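Local coordinates for disulfide bond forming protein (DsbF) (Mycobacterium tuberculosis, PDB 3IOS) that probably oxidises reduced, unfolded secreted proteins to form their disulfide bonds, using the thioredoxin-fold domain that makes up this part of the lipoprotein, at residues A[18-23]-A[35-40]; A[24-29]-A[96-101]; A[44-49]-A[111-116]; A[56-61]-A[90-95]; A[74-79]-A[105-110]. All coordinates share one frame; numbering follows the deposited sequence.

Contact 1: A[18-23]-A[35-40]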
# COMPACT_ATOMS: atom_id res chain seq x y z
N ALA A 18 -11.70 -7.13 -10.64
CA ALA A 18 -10.89 -8.31 -10.35
C ALA A 18 -9.66 -7.96 -9.53
O ALA A 18 -9.18 -8.77 -8.74
CB ALA A 18 -10.48 -8.98 -11.66
N GLN A 19 -9.15 -6.75 -9.72
CA GLN A 19 -7.97 -6.30 -9.00
C GLN A 19 -8.16 -6.26 -7.48
O GLN A 19 -7.20 -6.37 -6.72
CB GLN A 19 -7.54 -4.91 -9.48
CG GLN A 19 -7.10 -4.83 -10.94
CD GLN A 19 -8.22 -4.46 -11.89
OE1 GLN A 19 -7.97 -4.08 -13.04
NE2 GLN A 19 -9.46 -4.56 -11.43
N LEU A 20 -9.40 -6.11 -7.03
CA LEU A 20 -9.67 -6.05 -5.60
C LEU A 20 -10.07 -7.39 -5.01
O LEU A 20 -10.32 -7.50 -3.81
CB LEU A 20 -10.76 -5.02 -5.30
CG LEU A 20 -10.41 -3.57 -5.64
CD1 LEU A 20 -11.55 -2.65 -5.21
CD2 LEU A 20 -9.12 -3.18 -4.92
N GLN A 21 -10.12 -8.42 -5.85
CA GLN A 21 -10.51 -9.73 -5.37
C GLN A 21 -9.33 -10.50 -4.81
O GLN A 21 -8.77 -11.38 -5.46
CB GLN A 21 -11.19 -10.51 -6.48
CG GLN A 21 -12.51 -9.87 -6.92
CD GLN A 21 -13.25 -10.69 -7.96
OE1 GLN A 21 -12.84 -10.76 -9.12
NE2 GLN A 21 -14.34 -11.32 -7.54
N PHE A 22 -8.96 -10.15 -3.58
CA PHE A 22 -7.85 -10.80 -2.89
C PHE A 22 -8.04 -10.63 -1.39
O PHE A 22 -8.76 -9.74 -0.94
CB PHE A 22 -6.51 -10.18 -3.33
CG PHE A 22 -6.28 -8.78 -2.83
CD1 PHE A 22 -5.77 -8.56 -1.55
CD2 PHE A 22 -6.57 -7.68 -3.63
CE1 PHE A 22 -5.54 -7.26 -1.08
CE2 PHE A 22 -6.35 -6.38 -3.17
CZ PHE A 22 -5.83 -6.17 -1.89
N SER A 23 -7.42 -11.51 -0.62
CA SER A 23 -7.49 -11.43 0.83
C SER A 23 -6.06 -11.46 1.34
O SER A 23 -5.15 -11.82 0.60
CB SER A 23 -8.29 -12.61 1.40
OG SER A 23 -7.73 -13.84 0.97
N GLU A 35 -11.83 -6.28 -1.31
CA GLU A 35 -13.13 -5.74 -1.67
C GLU A 35 -13.59 -4.62 -0.73
O GLU A 35 -14.49 -3.84 -1.06
CB GLU A 35 -14.18 -6.86 -1.70
CG GLU A 35 -13.92 -7.94 -2.75
CD GLU A 35 -13.05 -9.09 -2.25
OE1 GLU A 35 -13.00 -10.14 -2.94
OE2 GLU A 35 -12.41 -8.96 -1.19
N SER A 36 -12.97 -4.52 0.44
CA SER A 36 -13.32 -3.49 1.41
C SER A 36 -12.89 -2.11 0.89
O SER A 36 -13.25 -1.09 1.47
CB SER A 36 -12.65 -3.76 2.76
OG SER A 36 -11.25 -3.56 2.69
N LEU A 37 -12.13 -2.10 -0.20
CA LEU A 37 -11.67 -0.84 -0.78
C LEU A 37 -12.62 -0.32 -1.86
O LEU A 37 -12.49 0.82 -2.30
CB LEU A 37 -10.27 -1.00 -1.39
CG LEU A 37 -9.16 -1.48 -0.46
CD1 LEU A 37 -7.87 -1.56 -1.26
CD2 LEU A 37 -8.99 -0.54 0.72
N LEU A 38 -13.57 -1.15 -2.29
CA LEU A 38 -14.51 -0.73 -3.32
C LEU A 38 -15.43 0.40 -2.87
O LEU A 38 -16.02 0.34 -1.79
CB LEU A 38 -15.37 -1.91 -3.78
CG LEU A 38 -16.33 -1.59 -4.93
CD1 LEU A 38 -15.52 -1.24 -6.17
CD2 LEU A 38 -17.25 -2.76 -5.19
N GLY A 39 -15.54 1.43 -3.70
CA GLY A 39 -16.41 2.55 -3.39
C GLY A 39 -15.74 3.69 -2.64
O GLY A 39 -16.38 4.67 -2.28
N LYS A 40 -14.44 3.56 -2.41
CA LYS A 40 -13.71 4.59 -1.70
C LYS A 40 -12.32 4.75 -2.30
O LYS A 40 -11.80 3.84 -2.94
CB LYS A 40 -13.60 4.21 -0.22
CG LYS A 40 -12.84 2.92 0.03
CD LYS A 40 -13.19 2.31 1.38
CE LYS A 40 -14.63 1.83 1.40
NZ LYS A 40 -14.94 1.03 2.62
O HOH W 1 -14.78 -11.16 -4.74
O HOH W 2 -11.30 -11.09 0.00
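Leu20 closes a short 3-10 segment and comes alongside Glu35, which lies in another, their CA atoms 5.2 Å apart; the Leu20 carbonyl faces the Glu35 amide, but the angle is too poor for a hydrogen bond. The two segments sit at the open end of the N-terminal beta hairpin (strands 23-25 and 31-33) of this thioredoxin-fold domain, one leading into it and the other leaving it. With no direct bond between the backbones, the side chains do the joining. Leu20 puts its two methyls to separate uses: CD1 rests on Leu38, 4.1 Å from its CB, while CD2 meets CD1 of Leu37 at 4.2 Å, the two side chains crossing at about a right angle. Leu37 carries this apolar patch on to Ala42 and Leu44 of the central sheet. Glu35 reaches back over Leu20 and Gln21. Its chain bends at chi2 (89°), bringing CD within 3.5 Å of Leu20 O, and OE1 lies close to Gln21 CA. Each carboxylate oxygen then uses a water as its bridge. One water accepts from Gln21 NE2 and donates to Glu35 OE1 at 2.7 Å; the other donates both to Glu35 OE2 at 2.7 Å and to Phe22 O at 3.0 Å.

Contact 2: A[24-29]-A[96-101]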
# COMPACT_ATOMS: atom_id res chain seq x y z
N ALA A 24 -5.86 -11.07 2.59
CA ALA A 24 -4.53 -11.05 3.17
C ALA A 24 -4.60 -10.91 4.68
O ALA A 24 -5.67 -10.76 5.25
CB ALA A 24 -3.72 -9.90 2.57
N LYS A 25 -3.44 -10.98 5.33
CA LYS A 25 -3.36 -10.84 6.78
C LYS A 25 -2.56 -9.58 7.10
O LYS A 25 -1.54 -9.32 6.47
CB LYS A 25 -2.65 -12.05 7.41
CG LYS A 25 -3.53 -13.28 7.64
CD LYS A 25 -4.44 -13.09 8.84
CE LYS A 25 -5.21 -14.36 9.17
NZ LYS A 25 -6.14 -14.16 10.31
N THR A 26 -3.03 -8.80 8.07
CA THR A 26 -2.31 -7.58 8.44
C THR A 26 -1.17 -7.96 9.38
O THR A 26 -1.18 -9.04 9.97
CB THR A 26 -3.22 -6.57 9.16
OG1 THR A 26 -3.58 -7.07 10.45
CG2 THR A 26 -4.47 -6.32 8.34
N LEU A 27 -0.20 -7.07 9.51
CA LEU A 27 0.94 -7.33 10.39
C LEU A 27 0.51 -7.56 11.83
O LEU A 27 1.18 -8.27 12.57
CB LEU A 27 1.91 -6.15 10.34
CG LEU A 27 3.21 -6.32 9.55
CD1 LEU A 27 4.09 -5.11 9.84
CD2 LEU A 27 3.93 -7.60 9.96
N ASP A 28 -0.61 -6.95 12.23
CA ASP A 28 -1.09 -7.11 13.59
C ASP A 28 -2.14 -8.21 13.77
O ASP A 28 -2.94 -8.18 14.70
CB ASP A 28 -1.60 -5.76 14.14
CG ASP A 28 -2.66 -5.12 13.25
OD1 ASP A 28 -2.53 -5.19 12.01
OD2 ASP A 28 -3.61 -4.54 13.81
N GLY A 29 -2.12 -9.18 12.86
CA GLY A 29 -3.02 -10.32 12.94
C GLY A 29 -4.48 -10.24 12.52
O GLY A 29 -5.27 -11.09 12.94
N THR A 96 0.25 4.01 11.39
CA THR A 96 -1.08 4.61 11.40
C THR A 96 -2.04 4.03 10.35
O THR A 96 -3.26 4.21 10.45
CB THR A 96 -0.99 6.14 11.19
OG1 THR A 96 -0.13 6.70 12.19
CG2 THR A 96 -2.36 6.78 11.31
N PHE A 97 -1.51 3.34 9.34
CA PHE A 97 -2.39 2.75 8.34
C PHE A 97 -2.13 1.26 8.19
O PHE A 97 -1.08 0.76 8.60
CB PHE A 97 -2.29 3.49 6.99
CG PHE A 97 -0.92 3.50 6.38
CD1 PHE A 97 -0.53 2.49 5.49
CD2 PHE A 97 -0.02 4.53 6.64
CE1 PHE A 97 0.72 2.52 4.88
CE2 PHE A 97 1.23 4.57 6.03
CZ PHE A 97 1.60 3.56 5.15
N THR A 98 -3.10 0.55 7.62
CA THR A 98 -3.00 -0.89 7.44
C THR A 98 -1.75 -1.37 6.73
O THR A 98 -1.36 -0.82 5.70
CB THR A 98 -4.22 -1.42 6.65
OG1 THR A 98 -5.43 -1.03 7.31
CG2 THR A 98 -4.17 -2.94 6.55
N GLN A 99 -1.11 -2.39 7.29
CA GLN A 99 0.09 -2.98 6.69
C GLN A 99 -0.17 -4.48 6.46
O GLN A 99 -0.50 -5.20 7.40
CB GLN A 99 1.30 -2.83 7.62
CG GLN A 99 1.72 -1.39 7.89
CD GLN A 99 2.21 -0.68 6.65
OE1 GLN A 99 2.54 -1.31 5.65
NE2 GLN A 99 2.25 0.65 6.72
N LEU A 100 -0.05 -4.93 5.21
CA LEU A 100 -0.26 -6.34 4.89
C LEU A 100 1.06 -7.08 4.80
O LEU A 100 2.02 -6.60 4.19
CB LEU A 100 -0.99 -6.49 3.56
CG LEU A 100 -2.30 -5.71 3.41
CD1 LEU A 100 -2.93 -6.04 2.07
CD2 LEU A 100 -3.23 -6.04 4.55
N ALA A 101 1.11 -8.26 5.41
CA ALA A 101 2.32 -9.09 5.36
C ALA A 101 2.14 -10.08 4.22
O ALA A 101 1.65 -11.19 4.43
CB ALA A 101 2.50 -9.82 6.69
O HOH W 3 -1.06 -11.42 3.69
O HOH W 4 -1.88 -3.21 10.05
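Thr26 and Leu100 form a single beta bridge, framed by two backbone hydrogen bonds running in opposite senses. Ala101 N donates to Lys25 O at 3.0 Å, nearly straight at 166°; Leu27 N donates to Gln99 O at 2.8 Å, tilted slightly from the carbonyl plane. The same Gln99 oxygen receives a CA-H...O contact from Thr26 CA, so two groups of segment 24-29 converge on it. Water extends the polar seam: one molecule accepts from Lys25 N and donates to Ala101 O, while another accepts from Gln99 N and donates to Asp28 OD1. Thr26 OG1 donates to Asp28 OD1 at 2.7 Å, from well above the carboxylate plane, within a type I turn from Thr26 to Gly29. The case illustrates how an accessory hairpin can attach to a thioredoxin-fold core: the hairpin's first strand, 23-25, continues into residues that touch 98-101, an outermost strand of the central sheet, the directions of residues 24-27 and 98-101 being 100° apart. Apolar contacts accompany the bridge. Thr26 CG2, anti to the carbonyl carbon, packs against Thr98 CG2 at 3.8 Å and Leu100 CD2 at 4.0 Å. Ala24 CB abuts the other Leu100 methyl, CD1, also at 4.0 Å. Leu27 CD2 meets Ala101 CB at 4.2 Å, and the same leucine also touches Val82, Met85 and Val89 of helix 82-91.

Contact 3: A[44-49]-A[111-116]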
# COMPACT_ATOMS: atom_id res chain seq x y z
N LEU A 44 -2.46 1.65 -2.45
CA LEU A 44 -1.70 0.51 -1.96
C LEU A 44 -0.24 0.81 -2.26
O LEU A 44 0.14 1.11 -3.39
CB LEU A 44 -2.14 -0.78 -2.65
CG LEU A 44 -3.55 -1.23 -2.25
CD1 LEU A 44 -4.52 -0.91 -3.38
CD2 LEU A 44 -3.57 -2.72 -1.94
N TRP A 45 0.58 0.75 -1.22
CA TRP A 45 2.00 1.02 -1.33
C TRP A 45 2.77 -0.28 -1.13
O TRP A 45 2.75 -0.85 -0.04
CB TRP A 45 2.37 2.07 -0.27
CG TRP A 45 3.82 2.25 -0.03
CD1 TRP A 45 4.80 2.44 -0.97
CD2 TRP A 45 4.47 2.31 1.24
NE1 TRP A 45 6.01 2.61 -0.35
CE2 TRP A 45 5.84 2.54 1.00
CE3 TRP A 45 4.02 2.19 2.57
CZ2 TRP A 45 6.78 2.65 2.04
CZ3 TRP A 45 4.96 2.31 3.60
CH2 TRP A 45 6.32 2.53 3.33
N PHE A 46 3.43 -0.73 -2.19
CA PHE A 46 4.18 -1.98 -2.15
C PHE A 46 5.61 -1.70 -1.72
O PHE A 46 6.33 -0.93 -2.37
CB PHE A 46 4.14 -2.65 -3.52
CG PHE A 46 2.75 -2.91 -4.02
CD1 PHE A 46 1.98 -1.87 -4.54
CD2 PHE A 46 2.18 -4.18 -3.91
CE1 PHE A 46 0.66 -2.10 -4.96
CE2 PHE A 46 0.87 -4.41 -4.32
CZ PHE A 46 0.12 -3.37 -4.85
N TRP A 47 6.02 -2.32 -0.62
CA TRP A 47 7.36 -2.12 -0.08
C TRP A 47 8.03 -3.39 0.41
O TRP A 47 7.37 -4.41 0.61
CB TRP A 47 7.33 -1.09 1.07
CG TRP A 47 6.45 -1.43 2.26
CD1 TRP A 47 5.12 -1.14 2.42
CD2 TRP A 47 6.86 -2.10 3.46
NE1 TRP A 47 4.68 -1.56 3.66
CE2 TRP A 47 5.73 -2.15 4.32
CE3 TRP A 47 8.07 -2.64 3.91
CZ2 TRP A 47 5.77 -2.74 5.58
CZ3 TRP A 47 8.11 -3.23 5.17
CH2 TRP A 47 6.97 -3.27 6.00
N ALA A 48 9.34 -3.32 0.58
CA ALA A 48 10.15 -4.43 1.09
C ALA A 48 10.97 -3.78 2.20
O ALA A 48 11.49 -2.68 2.03
CB ALA A 48 11.07 -4.98 -0.00
N PRO A 49 11.09 -4.45 3.36
CA PRO A 49 11.84 -3.91 4.50
C PRO A 49 13.29 -3.51 4.25
O PRO A 49 13.78 -2.55 4.84
CB PRO A 49 11.75 -5.04 5.54
CG PRO A 49 10.56 -5.83 5.12
CD PRO A 49 10.64 -5.82 3.63
N PHE A 111 -1.44 -7.48 -8.38
CA PHE A 111 -1.31 -6.17 -8.98
C PHE A 111 -0.19 -6.10 -10.01
O PHE A 111 0.16 -5.02 -10.50
CB PHE A 111 -1.09 -5.12 -7.89
CG PHE A 111 -2.32 -4.79 -7.10
CD1 PHE A 111 -3.22 -3.84 -7.56
CD2 PHE A 111 -2.58 -5.45 -5.90
CE1 PHE A 111 -4.38 -3.54 -6.83
CE2 PHE A 111 -3.74 -5.15 -5.16
CZ PHE A 111 -4.63 -4.20 -5.63
N GLY A 112 0.38 -7.25 -10.33
CA GLY A 112 1.46 -7.30 -11.29
C GLY A 112 2.72 -6.60 -10.82
O GLY A 112 3.51 -6.11 -11.62
N VAL A 113 2.91 -6.55 -9.50
CA VAL A 113 4.09 -5.91 -8.94
C VAL A 113 5.17 -6.95 -8.67
O VAL A 113 4.96 -7.90 -7.92
CB VAL A 113 3.76 -5.17 -7.62
CG1 VAL A 113 5.03 -4.59 -7.01
CG2 VAL A 113 2.77 -4.05 -7.90
N THR A 114 6.33 -6.77 -9.30
CA THR A 114 7.44 -7.69 -9.12
C THR A 114 8.59 -7.01 -8.41
O THR A 114 9.45 -7.68 -7.83
CB THR A 114 7.93 -8.23 -10.48
OG1 THR A 114 8.22 -7.13 -11.36
CG2 THR A 114 6.86 -9.11 -11.12
N GLN A 115 8.60 -5.69 -8.44
CA GLN A 115 9.66 -4.92 -7.79
C GLN A 115 9.13 -3.69 -7.07
O GLN A 115 8.21 -3.02 -7.54
CB GLN A 115 10.70 -4.48 -8.82
CG GLN A 115 11.35 -5.62 -9.58
CD GLN A 115 12.26 -5.12 -10.68
OE1 GLN A 115 13.24 -4.42 -10.43
NE2 GLN A 115 11.95 -5.49 -11.92
N GLN A 116 9.73 -3.39 -5.92
CA GLN A 116 9.33 -2.23 -5.15
C GLN A 116 10.32 -1.10 -5.44
O GLN A 116 11.43 -1.34 -5.90
CB GLN A 116 9.34 -2.55 -3.66
CG GLN A 116 10.73 -2.64 -3.04
CD GLN A 116 11.63 -3.62 -3.77
OE1 GLN A 116 11.19 -4.71 -4.15
NE2 GLN A 116 12.88 -3.24 -3.97
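Phe46 drives the rim of its ring into Phe111. CZ is the leading bump, 3.6 Å from Phe111 CD2 and 3.7 Å from Phe111 CB, so it sits where the Phe111 ring joins its CB. The pair is an offset edge-to-face stack with planes at 63° and centroids 5.4 Å apart. Val113 fills the hollow over one face of the Phe46 ring: its CG2 stands 3.8 Å above the centre, only 2° off the ring normal, a well-aimed CH-pi contact. CG1 of the same valine rests nearer the root of the ring, by CB and CG. Within these segments Phe46 has a methyl over one face and Phe111 at an edge; Trp108 also meets the ring edge-to-face. Leu44, two residues earlier on the same side of the strand, places its methyl CD1 4.0 Å from Phe111 CZ. At the other end, Gln116 lays CB on the Phe46 carbonyl oxygen at 3.7 Å. Its CG, held between the backbone N and the carbonyl carbon (chi1 74°), meets Ala48 CB at 3.9 Å. Gln116 also touches Cys51 and Cys54, seen joined by a disulfide in this protein, so the contact borders the CxxC redox site of the thioredoxin fold. Segment 111-116 leaves helix 106-110 through a Schellman motif at Gly112 and lines one face of central strand 42-47 on its way to strand 118-122, while Trp45 and Trp47 pack on helices 52-67 and 82-91.

Contact 4: A[56-61]-A[90-95]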
# COMPACT_ATOMS: atom_id res chain seq x y z
N GLY A 56 13.27 5.34 2.51
CA GLY A 56 13.25 6.77 2.30
C GLY A 56 11.87 7.33 2.04
O GLY A 56 11.56 8.45 2.45
N GLU A 57 11.01 6.56 1.38
CA GLU A 57 9.67 7.04 1.08
C GLU A 57 8.67 6.83 2.21
O GLU A 57 7.61 7.45 2.22
CB GLU A 57 9.14 6.38 -0.19
CG GLU A 57 10.05 6.53 -1.39
CD GLU A 57 9.34 6.30 -2.70
OE1 GLU A 57 8.52 5.36 -2.78
OE2 GLU A 57 9.60 7.06 -3.65
N ALA A 58 9.00 5.96 3.15
CA ALA A 58 8.10 5.66 4.26
C ALA A 58 7.54 6.90 4.98
O ALA A 58 6.33 7.02 5.14
CB ALA A 58 8.79 4.74 5.26
N PRO A 59 8.41 7.83 5.40
CA PRO A 59 7.89 9.03 6.08
C PRO A 59 6.98 9.87 5.20
O PRO A 59 6.07 10.54 5.68
CB PRO A 59 9.16 9.76 6.51
CG PRO A 59 10.15 9.37 5.45
CD PRO A 59 9.88 7.89 5.29
N VAL A 60 7.23 9.83 3.89
CA VAL A 60 6.42 10.58 2.94
C VAL A 60 5.04 9.95 2.82
O VAL A 60 4.02 10.64 2.84
CB VAL A 60 7.08 10.59 1.55
CG1 VAL A 60 6.15 11.24 0.54
CG2 VAL A 60 8.40 11.33 1.62
N VAL A 61 5.00 8.63 2.70
CA VAL A 61 3.71 7.96 2.59
C VAL A 61 2.94 8.17 3.88
O VAL A 61 1.73 8.40 3.86
CB VAL A 61 3.88 6.44 2.34
CG1 VAL A 61 2.51 5.79 2.23
CG2 VAL A 61 4.66 6.21 1.05
N ASN A 90 8.39 -0.27 12.76
CA ASN A 90 8.80 0.32 14.03
C ASN A 90 9.72 1.52 13.80
O ASN A 90 9.63 2.53 14.49
CB ASN A 90 9.55 -0.69 14.91
CG ASN A 90 8.63 -1.70 15.57
OD1 ASN A 90 7.49 -1.42 15.85
ND2 ASN A 90 9.15 -2.88 15.86
N LYS A 91 10.59 1.40 12.80
CA LYS A 91 11.56 2.44 12.49
C LYS A 91 10.95 3.64 11.75
O LYS A 91 11.34 4.78 12.02
CB LYS A 91 12.70 1.86 11.65
CG LYS A 91 14.02 2.60 11.75
CD LYS A 91 13.96 3.96 11.07
CE LYS A 91 15.32 4.66 11.13
NZ LYS A 91 15.29 6.00 10.46
N TYR A 92 10.01 3.38 10.84
CA TYR A 92 9.42 4.49 10.12
C TYR A 92 7.95 4.68 10.46
O TYR A 92 7.21 3.71 10.69
CB TYR A 92 9.63 4.27 8.59
CG TYR A 92 11.03 3.83 8.26
CD1 TYR A 92 11.31 2.48 8.08
CD2 TYR A 92 12.07 4.76 8.12
CE1 TYR A 92 12.59 2.05 7.76
CE2 TYR A 92 13.36 4.33 7.80
CZ TYR A 92 13.61 2.98 7.62
OH TYR A 92 14.88 2.56 7.33
N PRO A 93 7.45 5.93 10.43
CA PRO A 93 6.10 6.40 10.73
C PRO A 93 4.99 5.97 9.77
O PRO A 93 4.38 6.80 9.10
CB PRO A 93 6.27 7.94 10.72
CG PRO A 93 7.23 8.16 9.64
CD PRO A 93 8.27 7.02 9.93
N VAL A 94 4.74 4.68 9.76
CA VAL A 94 3.71 4.12 8.91
C VAL A 94 2.83 3.13 9.66
O VAL A 94 2.20 2.26 9.05
CB VAL A 94 4.33 3.40 7.69
CG1 VAL A 94 5.13 4.39 6.85
CG2 VAL A 94 5.23 2.27 8.17
N LYS A 95 2.79 3.25 10.98
CA LYS A 95 1.97 2.35 11.79
C LYS A 95 0.52 2.80 11.87
O LYS A 95 -0.34 2.06 12.34
CB LYS A 95 2.55 2.25 13.20
CG LYS A 95 3.41 1.03 13.40
CD LYS A 95 4.31 1.15 14.64
CE LYS A 95 5.17 -0.09 14.83
NZ LYS A 95 6.06 0.07 16.00
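Tyr92 O accepts a 2.8 Å hydrogen bond from Val94 N, closing an inverse gamma turn centred on Pro93. The turn follows directly on helix 82-91, and Tyr92, Pro93 and Val94 each bring a carbon to bear on helix 52-67. Ala58 is the main recipient. Its CB lies 3.5 Å from Tyr92 CB and 3.9 Å from CG at the root of the ring, approaching the aromatic plane obliquely. Val94 addresses the same residue from further along the turn: with CG1 anti to the carbonyl carbon (chi1 -61°), that methyl comes 3.4 Å from Ala58 O and 4.0 Å from its CB. Next to this pairing, two proline rings meet, Pro93 CG resting on Pro59 CA at 3.7 Å and on CB a little farther out. No hydrogen bond crosses between the segments; the contact is made by van der Waals packing of these groups.

The helical side has its own irregularity. Pro59 has no N-H to offer the preceding turn, and the helix is kinked here; Glu57 O receives a 2.9 Å bond from Val61 N and a weak one from Val60 N. The Glu57 carboxylate is engaged elsewhere, by Tyr119 OH and Met135 N. Inward, Ala58, Val61 and Val94 all touch Trp45 of the central sheet, and Ala58 reaches Phe88 as well. Helix 82-91 and its turn belong to the beta-alpha-beta crossover from strand 72-77 to edge strand 98-101, consistent with the extra element of TlpA-like relatives, whereas the kinked helix 52-67 at the CxxC pair, Cys51 and Cys54, is characteristic of the thioredoxin fold.

Contact 5: A[74-79]-A[105-110]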
# COMPACT_ATOMS: atom_id res chain seq x y z
N VAL A 74 -2.95 1.44 2.26
CA VAL A 74 -2.64 0.07 2.62
C VAL A 74 -1.23 -0.27 2.19
O VAL A 74 -0.90 -0.23 1.00
CB VAL A 74 -3.60 -0.93 1.92
CG1 VAL A 74 -3.28 -2.36 2.37
CG2 VAL A 74 -5.04 -0.59 2.24
N GLY A 75 -0.38 -0.56 3.17
CA GLY A 75 0.99 -0.94 2.86
C GLY A 75 0.96 -2.42 2.53
O GLY A 75 0.19 -3.16 3.15
N VAL A 76 1.74 -2.84 1.55
CA VAL A 76 1.78 -4.25 1.16
C VAL A 76 3.25 -4.67 1.18
O VAL A 76 3.97 -4.50 0.21
CB VAL A 76 1.20 -4.46 -0.25
CG1 VAL A 76 1.08 -5.96 -0.54
CG2 VAL A 76 -0.17 -3.78 -0.37
N ALA A 77 3.68 -5.23 2.31
CA ALA A 77 5.06 -5.66 2.48
C ALA A 77 5.32 -7.02 1.87
O ALA A 77 4.54 -7.95 2.05
CB ALA A 77 5.42 -5.68 3.95
N GLY A 78 6.42 -7.12 1.14
CA GLY A 78 6.77 -8.39 0.52
C GLY A 78 8.26 -8.62 0.47
O GLY A 78 9.06 -7.79 0.92
N LEU A 79 8.63 -9.79 -0.05
CA LEU A 79 10.03 -10.19 -0.22
C LEU A 79 10.84 -10.29 1.06
O LEU A 79 12.03 -9.98 1.08
CB LEU A 79 10.72 -9.22 -1.20
CG LEU A 79 10.03 -9.08 -2.56
CD1 LEU A 79 10.89 -8.23 -3.48
CD2 LEU A 79 9.80 -10.46 -3.17
N GLY A 105 3.43 -13.58 -1.35
CA GLY A 105 3.48 -12.77 -2.55
C GLY A 105 2.23 -12.72 -3.41
O GLY A 105 2.28 -12.26 -4.54
N SER A 106 1.10 -13.19 -2.87
CA SER A 106 -0.14 -13.19 -3.63
C SER A 106 -0.70 -11.79 -3.91
O SER A 106 -1.27 -11.55 -4.98
CB SER A 106 -1.19 -14.06 -2.94
OG SER A 106 -1.48 -13.62 -1.62
N VAL A 107 -0.54 -10.87 -2.97
CA VAL A 107 -1.06 -9.52 -3.20
C VAL A 107 -0.24 -8.80 -4.26
O VAL A 107 -0.80 -8.16 -5.15
CB VAL A 107 -1.10 -8.69 -1.89
CG1 VAL A 107 -1.69 -7.31 -2.17
CG2 VAL A 107 -1.94 -9.41 -0.84
N TRP A 108 1.08 -8.91 -4.19
CA TRP A 108 1.92 -8.28 -5.20
C TRP A 108 1.57 -8.85 -6.57
O TRP A 108 1.45 -8.12 -7.55
CB TRP A 108 3.40 -8.55 -4.93
CG TRP A 108 4.01 -7.65 -3.91
CD1 TRP A 108 3.44 -7.19 -2.76
CD2 TRP A 108 5.36 -7.15 -3.91
NE1 TRP A 108 4.34 -6.44 -2.04
CE2 TRP A 108 5.53 -6.41 -2.72
CE3 TRP A 108 6.44 -7.28 -4.79
CZ2 TRP A 108 6.74 -5.79 -2.39
CZ3 TRP A 108 7.64 -6.66 -4.47
CH2 TRP A 108 7.78 -5.93 -3.28
N ALA A 109 1.41 -10.17 -6.63
CA ALA A 109 1.09 -10.85 -7.88
C ALA A 109 -0.22 -10.33 -8.46
O ALA A 109 -0.35 -10.12 -9.66
CB ALA A 109 1.01 -12.35 -7.65
N ASN A 110 -1.19 -10.12 -7.58
CA ASN A 110 -2.50 -9.64 -7.98
C ASN A 110 -2.46 -8.29 -8.68
O ASN A 110 -3.33 -7.97 -9.49
CB ASN A 110 -3.42 -9.55 -6.77
CG ASN A 110 -4.80 -9.07 -7.12
OD1 ASN A 110 -5.58 -9.80 -7.71
ND2 ASN A 110 -5.10 -7.82 -6.80
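Trp108 uses its indole N-H to bond Val76 O, with NE1 3.0 Å from the oxygen and an N-H...O angle of 159°. The acceptor lies close to the indole plane, whereas the donor stands well above the carbonyl plane, 55° out of it. Beside the bond, Val76 CG1 touches Trp108 CD1 at 3.5 Å and makes an equally short, tight contact with Val107 CG1. The far part of the indole meets the chain beyond the strand. Gly78, with no side chain to interpose, sets its CA 3.6 Å above one face, offset toward the rim, and Leu79 crosses at about a right angle to put CD1 3.7 Å from CZ3. Phe46 meets the indole edge-to-face.

In the second shell, Asp102 accepts from the backbone N-H groups of Val107 and Trp108 and so ties down the start of the helix that carries the indole. The axes of strand 74-77 and helix 106-110 approach to 9.0 Å with directions 111° apart, so the short helix runs across the strand. It lies over part of the face of the central sheet to which Leu44, Phe46 and Val76 contribute, opposite helices 52-67 and 82-91: the alpha/beta/alpha layering of a thioredoxin fold.

In the fold
The five contacts trace a path through one thioredoxin-fold domain. Contacts 3 and 5, with centres about 6 Å apart, form its middle, joined by sheet bonds such as Trp45 O to Val76 N. Contact 2 extends the same sheet through Gly75, and its Gln99 side chain ties two others together: OE1 lies 2.9 Å from Trp47 NE1 in contact 3, and NE2 lies 2.8 Å from Val94 O in contact 4. Contact 1 reaches the core through Phe22, which touches Phe111 and Val107. Contacts 1 and 4, about 24 Å apart between centres, mark opposite sides; the redox pair Cys51 and Cys54 is touched by Gln116 of contact 3, with Ala58 of contact 4 nearby.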